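Local atomic coordinates of acyl-CoA dehydrogenase (Bacillus subtilis, PDB entry 5LNX), a protein that uses FAD to catalyse the desaturation of acyl-CoA thioesters, turning a 2,3-saturated acyl-CoA into its 2,3-dehydroacyl-CoA while reducing an electron acceptor. Residues A62-V65 and S66-A70; L85-H88 and T89-T93. All coordinates share one frame; numbering follows the deposited sequence.

Contact 1 (A62-V65 and S66-A70); sequences ADVV and SYILA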
ATOM      1  N   ALA D  62      29.598 -18.544 -20.721  1.00 30.77           N
ATOM      2  CA  ALA D  62      28.182 -18.281 -20.954  1.00 35.19           C
ATOM      3  C   ALA D  62      27.896 -16.776 -20.846  1.00 38.54           C
ATOM      4  O   ALA D  62      28.808 -15.994 -20.588  1.00 37.72           O
ATOM      5  CB  ALA D  62      27.326 -19.081 -19.977  1.00 32.86           C
ATOM      6  N   ASP D  63      26.624 -16.401 -21.030  1.00 35.94           N
ATOM      7  CA  ASP D  63      26.202 -15.007 -21.046  1.00 34.29           C
ATOM      8  C   ASP D  63      25.546 -14.598 -19.720  1.00 31.85           C
ATOM      9  O   ASP D  63      25.457 -15.375 -18.767  1.00 33.86           O
ATOM     10  CB  ASP D  63      25.285 -14.715 -22.255  1.00 35.39           C
ATOM     11  CG  ASP D  63      23.871 -15.306 -22.096  1.00 43.53           C
ATOM     12  OD1 ASP D  63      22.910 -14.709 -22.638  1.00 41.07           O
ATOM     13  OD2 ASP D  63      23.705 -16.331 -21.397  1.00 43.68           O
ATOM     14  N   VAL D  64      25.100 -13.356 -19.670  1.00 28.69           N
ATOM     15  CA  VAL D  64      24.697 -12.741 -18.415  1.00 27.31           C
ATOM     16  C   VAL D  64      23.264 -13.147 -18.018  1.00 28.69           C
ATOM     17  O   VAL D  64      22.938 -13.241 -16.836  1.00 31.26           O
ATOM     18  CB  VAL D  64      24.943 -11.232 -18.481  1.00 24.03           C
ATOM     19  CG1 VAL D  64      24.040 -10.600 -19.486  1.00 25.55           C
ATOM     20  CG2 VAL D  64      24.835 -10.536 -17.131  1.00 24.49           C
ATOM     21  N   VAL D  65      22.405 -13.378 -19.001  1.00 28.13           N
ATOM     22  CA  VAL D  65      21.070 -13.947 -18.732  1.00 28.12           C
ATOM     23  C   VAL D  65      21.186 -15.325 -18.048  1.00 27.82           C
ATOM     24  O   VAL D  65      20.635 -15.540 -16.980  1.00 22.82           O
ATOM     25  CB  VAL D  65      20.240 -14.068 -20.020  1.00 29.26           C
ATOM     26  CG1 VAL D  65      18.981 -14.913 -19.802  1.00 29.37           C
ATOM     27  CG2 VAL D  65      19.869 -12.684 -20.527  1.00 29.21           C
ATOM     28  N   SER D  66      21.973 -16.217 -18.642  1.00 28.65           N
ATOM     29  CA  SER D  66      22.262 -17.523 -18.043  1.00 28.87           C
ATOM     30  C   SER D  66      22.774 -17.426 -16.598  1.00 32.38           C
ATOM     31  O   SER D  66      22.425 -18.238 -15.736  1.00 33.17           O
ATOM     32  CB  SER D  66      23.297 -18.253 -18.878  1.00 28.37           C
ATOM     33  OG  SER D  66      22.871 -18.402 -20.217  1.00 32.12           O
ATOM     34  N   TYR D  67      23.630 -16.437 -16.365  1.00 34.07           N
ATOM     35  CA  TYR D  67      24.234 -16.218 -15.065  1.00 32.48           C
ATOM     36  C   TYR D  67      23.196 -15.751 -14.051  1.00 29.21           C
ATOM     37  O   TYR D  67      23.150 -16.226 -12.921  1.00 29.78           O
ATOM     38  CB  TYR D  67      25.362 -15.180 -15.190  1.00 36.34           C
ATOM     39  CG  TYR D  67      25.696 -14.474 -13.887  1.00 33.29           C
ATOM     40  CD1 TYR D  67      26.273 -15.164 -12.833  1.00 33.51           C
ATOM     41  CD2 TYR D  67      25.410 -13.133 -13.720  1.00 34.03           C
ATOM     42  CE1 TYR D  67      26.579 -14.530 -11.647  1.00 39.28           C
ATOM     43  CE2 TYR D  67      25.693 -12.486 -12.538  1.00 39.13           C
ATOM     44  CZ  TYR D  67      26.294 -13.184 -11.505  1.00 42.79           C
ATOM     45  OH  TYR D  67      26.576 -12.536 -10.317  1.00 49.29           O
ATOM     46  N   ILE D  68      22.446 -14.742 -14.436  1.00 28.12           N
ATOM     47  CA  ILE D  68      21.403 -14.160 -13.584  1.00 30.26           C
ATOM     48  C   ILE D  68      20.338 -15.199 -13.342  1.00 34.94           C
ATOM     49  O   ILE D  68      19.808 -15.333 -12.243  1.00 43.89           O
ATOM     50  CB  ILE D  68      20.740 -12.959 -14.261  1.00 30.05           C
ATOM     51  CG1 ILE D  68      21.337 -11.654 -13.752  1.00 29.27           C
ATOM     52  CG2 ILE D  68      19.421 -12.572 -13.603  1.00 30.13           C
ATOM     53  CD1 ILE D  68      22.701 -11.059 -14.032  1.00 27.93           C
ATOM     54  N   LEU D  69      20.044 -15.940 -14.394  1.00 36.43           N
ATOM     55  CA  LEU D  69      19.165 -17.109 -14.327  1.00 37.78           C
ATOM     56  C   LEU D  69      19.597 -18.084 -13.245  1.00 36.20           C
ATOM     57  O   LEU D  69      18.787 -18.563 -12.452  1.00 41.31           O
ATOM     58  CB  LEU D  69      19.168 -17.789 -15.694  1.00 41.48           C
ATOM     59  CG  LEU D  69      18.419 -19.057 -15.999  1.00 48.25           C
ATOM     60  CD1 LEU D  69      16.981 -18.692 -16.355  1.00 54.45           C
ATOM     61  CD2 LEU D  69      19.087 -19.727 -17.184  1.00 50.85           C
ATOM     62  N   ALA D  70      20.887 -18.363 -13.204  1.00 34.47           N
ATOM     63  CA  ALA D  70      21.439 -19.249 -12.184  1.00 33.75           C
ATOM     64  C   ALA D  70      21.087 -18.714 -10.801  1.00 32.71           C
ATOM     65  O   ALA D  70      20.423 -19.393 -10.008  1.00 42.14           O
ATOM     66  CB  ALA D  70      22.949 -19.395 -12.348  1.00 32.01           C
TER
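Asp63 and Ser66 meet through a single carboxylate oxygen, a worked case of how a side chain caps a helix start. Asp63 OD2 accepts from Ser66 OG at 2.5 Å, the hydroxyl approaching nearly in line with the C-O bond, and from Ser66 N at 3.3 Å, which comes from above the carboxylate plane. Asp63 CG stands between its own backbone N and carbonyl carbon (chi1 74°), which turns the carboxylate back over the first helical turn, where it takes up an amide to which no carbonyl of a preceding helical turn is presented. Asp63 is thus the N-cap. With an alanine at this position, Ser66 N and OG would probably lose their shared acceptor and the helix start its cap. Behind the cap the main chain takes over: Tyr67 N bonds to Asp63 O at 3.2 Å, Ile68 N to Val64 O and Leu69 N to Val65 O. Val64 and Ile68 lie side by side, with CG2 of Val64 3.8 Å from CD1 of Ile68. This apolar flank packs on helix 229-265 and helix 277-305, Gln7 touches Val65 and Ser66 and gives Asp63 OD2 a further, weak hydrogen bond, and Tyr67 reaches across to helix 79-90.

Contact 2 (L85-H88 and T89-T93); sequences LSVH and TSVGT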
ATOM      1  N   LEU D  85      27.209 -16.362  -4.248  1.00 35.87           N
ATOM      2  CA  LEU D  85      27.517 -16.514  -5.665  1.00 41.14           C
ATOM      3  C   LEU D  85      27.514 -15.166  -6.394  1.00 37.64           C
ATOM      4  O   LEU D  85      28.383 -14.884  -7.223  1.00 41.98           O
ATOM      5  CB  LEU D  85      26.523 -17.455  -6.349  1.00 40.43           C
ATOM      6  CG  LEU D  85      26.786 -17.694  -7.840  1.00 41.55           C
ATOM      7  CD1 LEU D  85      28.232 -18.058  -8.107  1.00 39.62           C
ATOM      8  CD2 LEU D  85      25.871 -18.783  -8.381  1.00 46.26           C
ATOM      9  N   SER D  86      26.511 -14.362  -6.092  1.00 32.61           N
ATOM     10  CA  SER D  86      26.267 -13.109  -6.815  1.00 34.59           C
ATOM     11  C   SER D  86      27.421 -12.114  -6.620  1.00 30.67           C
ATOM     12  O   SER D  86      27.850 -11.440  -7.556  1.00 26.70           O
ATOM     13  CB  SER D  86      24.942 -12.469  -6.353  1.00 36.02           C
ATOM     14  OG  SER D  86      24.501 -11.478  -7.265  1.00 38.68           O
ATOM     15  N   VAL D  87      27.836 -11.974  -5.367  1.00 27.16           N
ATOM     16  CA  VAL D  87      28.938 -11.103  -5.012  1.00 27.94           C
ATOM     17  C   VAL D  87      30.205 -11.632  -5.674  1.00 28.32           C
ATOM     18  O   VAL D  87      30.919 -10.891  -6.358  1.00 31.54           O
ATOM     19  CB  VAL D  87      29.116 -11.002  -3.481  1.00 25.44           C
ATOM     20  CG1 VAL D  87      30.492 -10.473  -3.126  1.00 25.32           C
ATOM     21  CG2 VAL D  87      28.044 -10.089  -2.890  1.00 24.16           C
ATOM     22  N   HIS D  88      30.465 -12.916  -5.465  1.00 28.08           N
ATOM     23  CA  HIS D  88      31.691 -13.570  -5.961  1.00 27.11           C
ATOM     24  C   HIS D  88      31.968 -13.158  -7.385  1.00 26.10           C
ATOM     25  O   HIS D  88      33.071 -12.726  -7.724  1.00 25.92           O
ATOM     26  CB  HIS D  88      31.567 -15.101  -5.845  1.00 27.27           C
ATOM     27  CG  HIS D  88      32.530 -15.873  -6.691  1.00 27.80           C
ATOM     28  ND1 HIS D  88      33.722 -16.356  -6.207  1.00 29.81           N
ATOM     29  CD2 HIS D  88      32.444 -16.310  -7.973  1.00 30.19           C
ATOM     30  CE1 HIS D  88      34.360 -17.009  -7.165  1.00 31.96           C
ATOM     31  NE2 HIS D  88      33.601 -17.004  -8.245  1.00 32.55           N
ATOM     32  N   THR D  89      30.954 -13.296  -8.222  1.00 27.63           N
ATOM     33  CA  THR D  89      31.096 -13.079  -9.675  1.00 30.18           C
ATOM     34  C   THR D  89      31.043 -11.646 -10.140  1.00 32.16           C
ATOM     35  O   THR D  89      31.923 -11.191 -10.852  1.00 36.00           O
ATOM     36  CB  THR D  89      29.972 -13.798 -10.420  1.00 29.09           C
ATOM     37  OG1 THR D  89      29.832 -15.105  -9.857  1.00 29.30           O
ATOM     38  CG2 THR D  89      30.245 -13.873 -11.913  1.00 28.41           C
ATOM     39  N   SER D  90      29.976 -10.964  -9.739  1.00 30.10           N
ATOM     40  CA  SER D  90      29.573  -9.691 -10.302  1.00 30.09           C
ATOM     41  C   SER D  90      30.444  -8.523  -9.792  1.00 34.29           C
ATOM     42  O   SER D  90      30.623  -7.501 -10.465  1.00 33.92           O
ATOM     43  CB  SER D  90      28.120  -9.476  -9.903  1.00 29.66           C
ATOM     44  OG  SER D  90      28.035  -9.239  -8.508  1.00 28.77           O
ATOM     45  N   VAL D  91      30.884  -8.647  -8.548  1.00 37.46           N
ATOM     46  CA  VAL D  91      31.714  -7.617  -7.906  1.00 36.85           C
ATOM     47  C   VAL D  91      33.035  -8.127  -7.289  1.00 36.08           C
ATOM     48  O   VAL D  91      33.906  -7.330  -6.956  1.00 36.16           O
ATOM     49  CB  VAL D  91      30.912  -6.843  -6.852  1.00 37.05           C
ATOM     50  CG1 VAL D  91      29.765  -6.103  -7.522  1.00 36.52           C
ATOM     51  CG2 VAL D  91      30.412  -7.759  -5.744  1.00 39.09           C
ATOM     52  N   GLY D  92      33.189  -9.445  -7.178  1.00 31.68           N
ATOM     53  CA  GLY D  92      34.458 -10.056  -6.777  1.00 32.70           C
ATOM     54  C   GLY D  92      35.360 -10.478  -7.927  1.00 36.16           C
ATOM     55  O   GLY D  92      36.575 -10.527  -7.782  1.00 46.62           O
ATOM     56  N   THR D  93      34.770 -10.830  -9.061  1.00 37.63           N
ATOM     57  CA  THR D  93      35.540 -11.366 -10.206  1.00 36.40           C
ATOM     58  C   THR D  93      35.441 -10.434 -11.432  1.00 35.29           C
ATOM     59  O   THR D  93      36.429 -10.217 -12.145  1.00 34.20           O
ATOM     60  CB  THR D  93      35.183 -12.825 -10.597  1.00 39.76           C
ATOM     61  OG1 THR D  93      34.113 -12.755 -11.518  1.00 51.61           O
ATOM     62  CG2 THR D  93      34.778 -13.717  -9.412  1.00 36.81           C
TER
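Thr89 grips Leu85 O twice, with its backbone N at 3.2 Å and its hydroxyl OG1 at 3.0 Å. The two donors arrive from opposite faces of the carbonyl plane. Thr89 OG1 sits beside its own backbone N (chi1 -45°), which directs the hydroxyl back down the helix and also sets it in plane at the edge of the His88 imidazole, 3.4 Å from CD2 of that ring. The next residue, Ser90, bonds through its N to Ser86 O at 3.1 Å in the ordinary helical way. This is the tight part, the last turn of helix 79-90 in the helical N-terminal domain of the acyl-CoA dehydrogenase fold. The helix then widens: Val87 O takes both Val91 N, at 3.1 Å, and Gly92 N, at 2.8 Å. The second is a bond five residues back, yet Val91, which would have to be left-handed for a Schellman motif, keeps a negative phi (-127°). On the looser side, still buried, Val87 CG1 merely touches Val91 CG2 at 3.8 Å, with FAD about 4 Å from the Val87 side chain. Farther along, Thr93 N reaches Thr89 O only weakly, and Thr93 OG1 donates to that carbonyl at 2.8 Å, in its plane and on a lone pair.

How the contacts relate
Read from the N terminus, both contacts are local turns of helix and close no long loop, and they follow in series without nesting or crossing. Contact 1 forms the beginning of helix 64-77; the chain completes that helix, enters helix 79-90 almost at once, and ends it in contact 2. The pair therefore samples the start of one helix and the finish of the next. Their centres lie about 13 Å apart, and Tyr67 reaches from one to the other: its OH packs 3.2 Å from Ser86 O and against Thr89 and Ser90. Pro52 touches both Tyr67 and Thr89. Contact 1 faces helices 229-265 and 277-305, whereas contact 2 lies nearer the flavin, where Val91 meets Phe121 of the FAD pocket.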